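Local structure of beta-glucanase (Podospora anserina, 4LE4) at residues L101-I106 / W157-W162; N107-T112 / E222-S227; A173-F178 / P193-T198. The protein probably hydrolyses beta-glucans as a family 131 glycoside hydrolase, and binds the cellulose fragment cellotriose. All coordinates share one frame; numbering follows the deposited sequence.

Interaction 1 of 3, residues L101-I106 / W157-W162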
# COMPACT_ATOMS: atom_id res chain seq x y z
N LEU A 101 1.80 2.32 -6.46
CA LEU A 101 1.29 0.99 -6.75
C LEU A 101 1.08 0.76 -8.24
O LEU A 101 0.65 1.66 -8.94
CB LEU A 101 -0.06 0.85 -6.04
CG LEU A 101 -0.85 -0.44 -6.22
CD1 LEU A 101 -0.16 -1.59 -5.49
CD2 LEU A 101 -2.28 -0.19 -5.63
N MET A 102 1.30 -0.47 -8.71
CA MET A 102 1.09 -0.77 -10.14
C MET A 102 0.75 -2.25 -10.28
O MET A 102 1.15 -3.07 -9.45
CB MET A 102 2.40 -0.45 -10.93
CG MET A 102 2.44 -0.79 -12.44
SD MET A 102 2.93 -2.54 -12.73
CE MET A 102 4.76 -2.46 -12.45
N ARG A 103 -0.06 -2.59 -11.28
CA ARG A 103 -0.33 -4.00 -11.54
C ARG A 103 0.04 -4.19 -13.03
O ARG A 103 0.08 -3.23 -13.80
CB ARG A 103 -1.81 -4.34 -11.40
CG ARG A 103 -2.62 -3.81 -12.58
CD ARG A 103 -4.10 -4.26 -12.49
NE ARG A 103 -4.86 -3.78 -13.64
CZ ARG A 103 -4.89 -4.36 -14.84
NH1 ARG A 103 -4.19 -5.47 -15.08
NH2 ARG A 103 -5.63 -3.82 -15.80
N LYS A 104 0.31 -5.43 -13.40
CA LYS A 104 0.59 -5.78 -14.80
C LYS A 104 -0.59 -6.67 -15.28
O LYS A 104 -1.50 -6.98 -14.51
CB LYS A 104 1.90 -6.59 -14.87
CG LYS A 104 3.14 -5.80 -14.49
CD LYS A 104 4.42 -6.69 -14.60
CE LYS A 104 5.70 -5.94 -14.21
NZ LYS A 104 6.04 -4.83 -15.16
N ASP A 105 -0.56 -7.10 -16.54
CA ASP A 105 -1.60 -8.00 -17.00
C ASP A 105 -1.24 -9.45 -16.61
O ASP A 105 -2.11 -10.31 -16.53
CB ASP A 105 -1.79 -7.87 -18.51
CG ASP A 105 -2.70 -6.71 -18.88
OD1 ASP A 105 -3.64 -6.41 -18.09
OD2 ASP A 105 -2.50 -6.12 -19.96
N ILE A 106 0.05 -9.73 -16.37
CA ILE A 106 0.46 -11.08 -15.96
C ILE A 106 0.23 -11.14 -14.45
O ILE A 106 0.60 -10.21 -13.72
CB ILE A 106 1.96 -11.35 -16.24
CG1 ILE A 106 2.20 -11.47 -17.75
CG2 ILE A 106 2.40 -12.63 -15.53
CD1 ILE A 106 1.50 -12.65 -18.40
N TRP A 157 -8.32 0.92 -13.42
CA TRP A 157 -6.98 0.46 -13.08
C TRP A 157 -6.32 -0.25 -14.27
O TRP A 157 -6.53 -1.44 -14.49
CB TRP A 157 -7.04 -0.46 -11.87
CG TRP A 157 -5.67 -0.73 -11.24
CD1 TRP A 157 -4.47 -0.16 -11.60
CD2 TRP A 157 -5.40 -1.59 -10.14
NE1 TRP A 157 -3.48 -0.62 -10.79
CE2 TRP A 157 -4.01 -1.50 -9.88
CE3 TRP A 157 -6.19 -2.44 -9.33
CZ2 TRP A 157 -3.40 -2.22 -8.85
CZ3 TRP A 157 -5.59 -3.15 -8.32
CH2 TRP A 157 -4.19 -3.04 -8.08
N ALA A 158 -5.54 0.49 -15.04
CA ALA A 158 -4.88 -0.06 -16.22
C ALA A 158 -3.52 -0.71 -15.90
O ALA A 158 -2.84 -0.35 -14.94
CB ALA A 158 -4.68 1.06 -17.25
N ALA A 159 -3.15 -1.68 -16.72
CA ALA A 159 -1.87 -2.36 -16.56
C ALA A 159 -0.69 -1.42 -16.80
O ALA A 159 -0.78 -0.52 -17.63
CB ALA A 159 -1.79 -3.53 -17.54
N ASP A 160 0.39 -1.66 -16.06
CA ASP A 160 1.65 -0.92 -16.18
C ASP A 160 1.61 0.55 -15.81
O ASP A 160 2.58 1.28 -16.07
CB ASP A 160 2.20 -1.05 -17.61
CG ASP A 160 2.18 -2.48 -18.11
OD1 ASP A 160 2.60 -3.35 -17.35
OD2 ASP A 160 1.75 -2.74 -19.25
N VAL A 161 0.49 1.00 -15.25
CA VAL A 161 0.39 2.40 -14.84
C VAL A 161 0.75 2.52 -13.39
O VAL A 161 0.22 1.79 -12.57
CB VAL A 161 -1.08 2.95 -15.03
CG1 VAL A 161 -1.20 4.35 -14.41
CG2 VAL A 161 -1.42 2.99 -16.51
N TRP A 162 1.65 3.44 -13.06
CA TRP A 162 2.01 3.64 -11.67
C TRP A 162 1.11 4.68 -11.04
O TRP A 162 0.95 5.76 -11.59
CB TRP A 162 3.47 4.11 -11.56
CG TRP A 162 4.41 2.97 -11.61
CD1 TRP A 162 5.08 2.48 -12.72
CD2 TRP A 162 4.72 2.09 -10.53
NE1 TRP A 162 5.78 1.35 -12.38
CE2 TRP A 162 5.58 1.09 -11.05
CE3 TRP A 162 4.34 2.04 -9.17
CZ2 TRP A 162 6.09 0.05 -10.26
CZ3 TRP A 162 4.85 0.99 -8.37
CH2 TRP A 162 5.72 0.02 -8.92
O HOH W 1 -1.23 -0.35 -12.68
O HOH W 2 4.87 -2.72 -16.17
O HOH W 3 4.56 -5.35 -18.16
O HOH W 4 1.31 -5.63 -18.28
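Arg103 spends two nitrogens on one atom: NE and NH2 both donate to Trp157 O, at 3.0 and 2.9 Å, while its aliphatic part lies on the indole of that same tryptophan. CG takes the crowded position between backbone N and carbonyl carbon (chi1 74°), and the extended chain beyond it carries CD over the indole's centre, 3.8 Å from Trp157 CD2. The guanidinium stands nearly perpendicular to the ring (84°). NH2 meets the oxygen in the carbonyl plane, NE from above it. NH1 forms a salt bridge with Asp105 OD1 at 3.2 Å. An alanine here would probably leave Trp157 O without these two donors, Asp105 without its ionic mate and a gap over the indole face.

Next door, Met102 CB sits 3.4 Å from the centroid of the Trp162 six-membered ring, a face-on CH-pi contact, with SD placed obliquely as a Met-aromatic partner. The backbones join where Asp160 N donates to Arg103 O at 2.8 Å. A water bridges Lys104 NZ and Asp160 OD1. The type II turn Ala158-Val161 thus packs where strand 94-102 ends and leads into strand 163-170, its antiparallel partner, in one sheet of the concanavalin-like beta-sandwich.

Interaction 2 of 3, residues N107-T112 / E222-S227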
# COMPACT_ATOMS: atom_id res chain seq x y z
N ASN A 107 -0.41 -12.22 -14.00
CA ASN A 107 -0.73 -12.38 -12.59
C ASN A 107 -1.47 -11.12 -12.10
O ASN A 107 -1.19 -10.60 -11.02
CB ASN A 107 0.53 -12.60 -11.76
CG ASN A 107 1.21 -13.88 -12.11
OD1 ASN A 107 0.56 -14.80 -12.61
ND2 ASN A 107 2.50 -13.98 -11.85
N ALA A 108 -2.41 -10.64 -12.91
CA ALA A 108 -3.17 -9.46 -12.52
C ALA A 108 -4.13 -9.79 -11.39
O ALA A 108 -4.65 -10.89 -11.31
CB ALA A 108 -3.94 -8.93 -13.72
N PRO A 109 -4.40 -8.82 -10.50
CA PRO A 109 -5.34 -9.12 -9.42
C PRO A 109 -6.71 -9.48 -10.02
O PRO A 109 -7.14 -8.89 -11.03
CB PRO A 109 -5.38 -7.81 -8.61
CG PRO A 109 -4.89 -6.77 -9.55
CD PRO A 109 -3.78 -7.50 -10.31
N ALA A 110 -7.37 -10.45 -9.42
CA ALA A 110 -8.68 -10.92 -9.89
C ALA A 110 -9.73 -9.81 -9.73
O ALA A 110 -9.93 -9.31 -8.62
CB ALA A 110 -9.09 -12.14 -9.08
N THR A 111 -10.40 -9.44 -10.82
CA THR A 111 -11.41 -8.39 -10.71
C THR A 111 -12.73 -8.90 -10.09
O THR A 111 -13.62 -8.10 -9.78
CB THR A 111 -11.73 -7.77 -12.06
OG1 THR A 111 -12.18 -8.80 -12.96
CG2 THR A 111 -10.47 -7.05 -12.64
N THR A 112 -12.83 -10.21 -9.89
CA THR A 112 -14.03 -10.83 -9.32
C THR A 112 -14.00 -10.89 -7.80
O THR A 112 -14.98 -11.32 -7.17
CB THR A 112 -14.19 -12.27 -9.82
OG1 THR A 112 -12.93 -12.95 -9.67
CG2 THR A 112 -14.65 -12.28 -11.27
N GLU A 222 -1.32 -13.58 -7.90
CA GLU A 222 -1.59 -12.16 -8.12
C GLU A 222 -0.39 -11.37 -7.64
O GLU A 222 0.07 -11.56 -6.51
CB GLU A 222 -2.83 -11.74 -7.35
CG GLU A 222 -4.08 -12.41 -7.88
CD GLU A 222 -5.34 -12.02 -7.13
OE1 GLU A 222 -5.33 -10.94 -6.52
OE2 GLU A 222 -6.33 -12.80 -7.16
N ASP A 223 0.12 -10.51 -8.52
CA ASP A 223 1.30 -9.70 -8.23
C ASP A 223 0.95 -8.21 -8.16
O ASP A 223 0.25 -7.69 -9.02
CB ASP A 223 2.37 -9.87 -9.32
CG ASP A 223 2.99 -11.29 -9.35
OD1 ASP A 223 3.11 -11.94 -8.28
OD2 ASP A 223 3.39 -11.74 -10.46
N PHE A 224 1.49 -7.52 -7.15
CA PHE A 224 1.27 -6.08 -6.95
C PHE A 224 2.66 -5.46 -6.80
O PHE A 224 3.47 -5.97 -6.06
CB PHE A 224 0.45 -5.85 -5.69
CG PHE A 224 -0.87 -6.59 -5.68
CD1 PHE A 224 -0.92 -7.94 -5.39
CD2 PHE A 224 -2.06 -5.92 -5.98
CE1 PHE A 224 -2.14 -8.64 -5.39
CE2 PHE A 224 -3.28 -6.60 -5.99
CZ PHE A 224 -3.33 -7.94 -5.70
N TYR A 225 2.90 -4.35 -7.48
CA TYR A 225 4.22 -3.70 -7.47
C TYR A 225 4.14 -2.43 -6.67
O TYR A 225 3.20 -1.67 -6.82
CB TYR A 225 4.62 -3.40 -8.91
CG TYR A 225 4.74 -4.70 -9.67
CD1 TYR A 225 5.95 -5.37 -9.75
CD2 TYR A 225 3.61 -5.30 -10.24
CE1 TYR A 225 6.06 -6.63 -10.37
CE2 TYR A 225 3.69 -6.54 -10.87
CZ TYR A 225 4.93 -7.21 -10.93
OH TYR A 225 5.05 -8.43 -11.57
N TRP A 226 5.12 -2.23 -5.80
CA TRP A 226 5.11 -1.08 -4.89
C TRP A 226 6.45 -0.37 -4.84
O TRP A 226 7.49 -1.03 -4.93
CB TRP A 226 4.89 -1.57 -3.45
CG TRP A 226 3.62 -2.28 -3.19
CD1 TRP A 226 3.25 -3.54 -3.63
CD2 TRP A 226 2.54 -1.79 -2.42
NE1 TRP A 226 2.00 -3.85 -3.18
CE2 TRP A 226 1.53 -2.80 -2.43
CE3 TRP A 226 2.31 -0.60 -1.72
CZ2 TRP A 226 0.31 -2.64 -1.76
CZ3 TRP A 226 1.08 -0.45 -1.05
CH2 TRP A 226 0.10 -1.46 -1.08
N SER A 227 6.43 0.95 -4.66
CA SER A 227 7.68 1.70 -4.46
C SER A 227 7.33 3.02 -3.78
O SER A 227 6.15 3.33 -3.61
CB SER A 227 8.43 1.95 -5.78
OG SER A 227 7.72 2.74 -6.70
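Asn107 and Asp223 bind each other twice, once through backbone and once through side chains, where the loop leaving strand 94-102 meets the start of strand 222-233 in the concanavalin-like beta-sandwich. The backbone bond, Asp223 N to Asn107 O, is short at 2.8 Å and close to straight (169°). In the return bond Asn107 ND2 donates to Asp223 OD2, also at 2.8 Å. The acceptor lies in the amide plane, yet the amide comes from above the carboxylate plane, and the two planes stand 79° apart.

Further along, Pro109 CB rests against the Phe224 ring obliquely, 3.6 Å from CZ. Glu222 runs beside the loop with its chain extended beyond CG (chi2 179°), so that its carboxylate ends next to Ala110. There OE2 accepts a weak bond from Ala110 N, at 3.4 Å, and OE1 lies at the same distance from Pro109 CA.

The second shell fixes both acids. His115, on strand 115-120 of the opposing sheet, hydrogen-bonds Glu222 OE1, so this glutamate links the two layers, and Pro109 also touches His115. On the neighbouring strand 61-66, Thr65 OG1 is hydrogen-bonded to Asp223 OD1. The two carboxylate oxygens of Asp223 are therefore divided: OD1 goes to the sheet, and OD2 to Asn107 ND2 on the loop.

Interaction 3 of 3, residues A173-F178 / P193-T198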
# COMPACT_ATOMS: atom_id res chain seq x y z
N ALA A 173 -8.01 16.15 13.98
CA ALA A 173 -9.32 16.53 13.49
C ALA A 173 -10.14 15.32 13.04
O ALA A 173 -11.37 15.40 12.93
CB ALA A 173 -9.16 17.46 12.32
N GLY A 174 -9.47 14.20 12.77
CA GLY A 174 -10.21 13.04 12.29
C GLY A 174 -10.65 13.22 10.86
O GLY A 174 -11.83 13.07 10.52
N THR A 175 -9.71 13.57 9.99
CA THR A 175 -10.03 13.76 8.57
C THR A 175 -8.96 13.11 7.70
O THR A 175 -7.82 12.95 8.13
CB THR A 175 -10.10 15.25 8.14
OG1 THR A 175 -8.81 15.87 8.31
CG2 THR A 175 -11.14 16.00 8.96
N VAL A 176 -9.33 12.74 6.48
CA VAL A 176 -8.34 12.17 5.57
C VAL A 176 -8.60 12.71 4.17
O VAL A 176 -9.73 12.63 3.66
CB VAL A 176 -8.38 10.61 5.54
CG1 VAL A 176 -9.75 10.15 5.12
CG2 VAL A 176 -7.28 10.05 4.59
N GLY A 177 -7.54 13.26 3.57
CA GLY A 177 -7.59 13.82 2.23
C GLY A 177 -6.79 12.90 1.30
O GLY A 177 -5.97 12.11 1.77
N PHE A 178 -7.00 13.05 0.00
CA PHE A 178 -6.37 12.16 -0.96
C PHE A 178 -5.58 12.90 -2.03
O PHE A 178 -6.14 13.72 -2.76
CB PHE A 178 -7.49 11.32 -1.60
CG PHE A 178 -7.02 10.33 -2.64
CD1 PHE A 178 -6.32 9.19 -2.26
CD2 PHE A 178 -7.35 10.52 -3.97
CE1 PHE A 178 -5.98 8.23 -3.21
CE2 PHE A 178 -7.02 9.58 -4.93
CZ PHE A 178 -6.33 8.43 -4.54
N PRO A 193 -10.02 16.78 2.48
CA PRO A 193 -10.20 15.92 3.66
C PRO A 193 -11.65 15.58 4.01
O PRO A 193 -12.51 16.47 4.08
CB PRO A 193 -9.50 16.70 4.77
CG PRO A 193 -8.38 17.39 4.01
CD PRO A 193 -9.11 17.90 2.78
N VAL A 194 -11.87 14.27 4.22
CA VAL A 194 -13.17 13.68 4.56
C VAL A 194 -13.16 13.23 6.02
O VAL A 194 -12.18 12.65 6.48
CB VAL A 194 -13.42 12.43 3.67
CG1 VAL A 194 -14.73 11.78 4.04
CG2 VAL A 194 -13.42 12.82 2.23
N LYS A 195 -14.25 13.48 6.75
CA LYS A 195 -14.34 13.10 8.16
C LYS A 195 -14.60 11.62 8.38
O LYS A 195 -15.42 11.03 7.69
CB LYS A 195 -15.49 13.86 8.86
CG LYS A 195 -15.30 15.34 9.06
CD LYS A 195 -16.19 15.79 10.22
CE LYS A 195 -16.34 17.32 10.32
NZ LYS A 195 -17.15 17.91 9.21
N THR A 196 -13.92 11.01 9.35
CA THR A 196 -14.13 9.61 9.68
C THR A 196 -13.43 9.36 11.00
O THR A 196 -12.69 10.21 11.47
CB THR A 196 -13.53 8.65 8.58
OG1 THR A 196 -14.12 7.34 8.70
CG2 THR A 196 -12.03 8.50 8.73
N SER A 197 -13.68 8.20 11.61
CA SER A 197 -13.01 7.86 12.88
C SER A 197 -11.59 7.44 12.56
O SER A 197 -11.35 6.35 12.02
CB SER A 197 -13.69 6.66 13.57
OG SER A 197 -14.94 7.01 14.12
N THR A 198 -10.65 8.31 12.89
CA THR A 198 -9.27 8.02 12.64
C THR A 198 -8.74 7.59 13.99
O THR A 198 -8.53 8.40 14.89
CB THR A 198 -8.57 9.28 12.09
OG1 THR A 198 -7.32 8.90 11.51
CG2 THR A 198 -8.34 10.30 13.17
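Val176 and Val194 form the hydrogen-bonded pair of this antiparallel ladder, and main-chain bonds come first in it. Val194 N reaches Val176 O at 2.8 Å, and Val176 N reaches Val194 O at 2.9 Å. Past the end of the strands, Thr196 N donates to Gly174 O, longer at 3.2 Å.

CA-H...O contacts back these bonds up. Thr175 CA lies 3.2 Å from Val194 O, and Pro193 CA and Lys195 CA touch Val176 O and Gly174 O in the same way.

Apolar packing is modest. Pro193 CB meets Thr175 CB at 3.7 Å, the two side chains crossing at a slant on the face that also carries Lys195. On the face of Val176 and Val194, both valines lean on Val147 of strand 142-147, in the other sheet of the sandwich. Beyond the ladder, Thr198 CG2 presses on Gly174 CA at 3.4 Å.

The two glycines sit where a side chain would be awkward. Gly174 has a positive phi (74°) and, with Thr175, faces Asp170 of the neighbouring strand in a G1 beta bulge; a CB there would sit close to Thr196 O. At Gly177 a CB would crowd Pro193 CG. With every hydrogen bond of the contact drawn from main-chain atoms, the pairing of these two strands probably rests on main-chain geometry more than on side-chain polarity.

Overall arrangement
Running from the N terminus, strand 94-102 delivers 101-106 and then, without a break, 107-112. The chain returns at 157-162 to close interaction 1, closes interaction 3 (173-178 with 193-198) at the open end of hairpin 175-182/188-195, and closes interaction 2 only at 222-227. Interactions 1 and 2 therefore cross, while interaction 3 comes after interaction 1 and falls within the span of interaction 2. The first two touch, with Met102 O and Tyr225 N 2.9 Å apart in a probable hydrogen bond between neighbouring strands. Interaction 3 lies about 28 Å from interaction 1, centre to centre, yet all three reach one antiparallel sheet, in which 222-233, 94-102, 163-170, 175-182 and 188-195 follow one another.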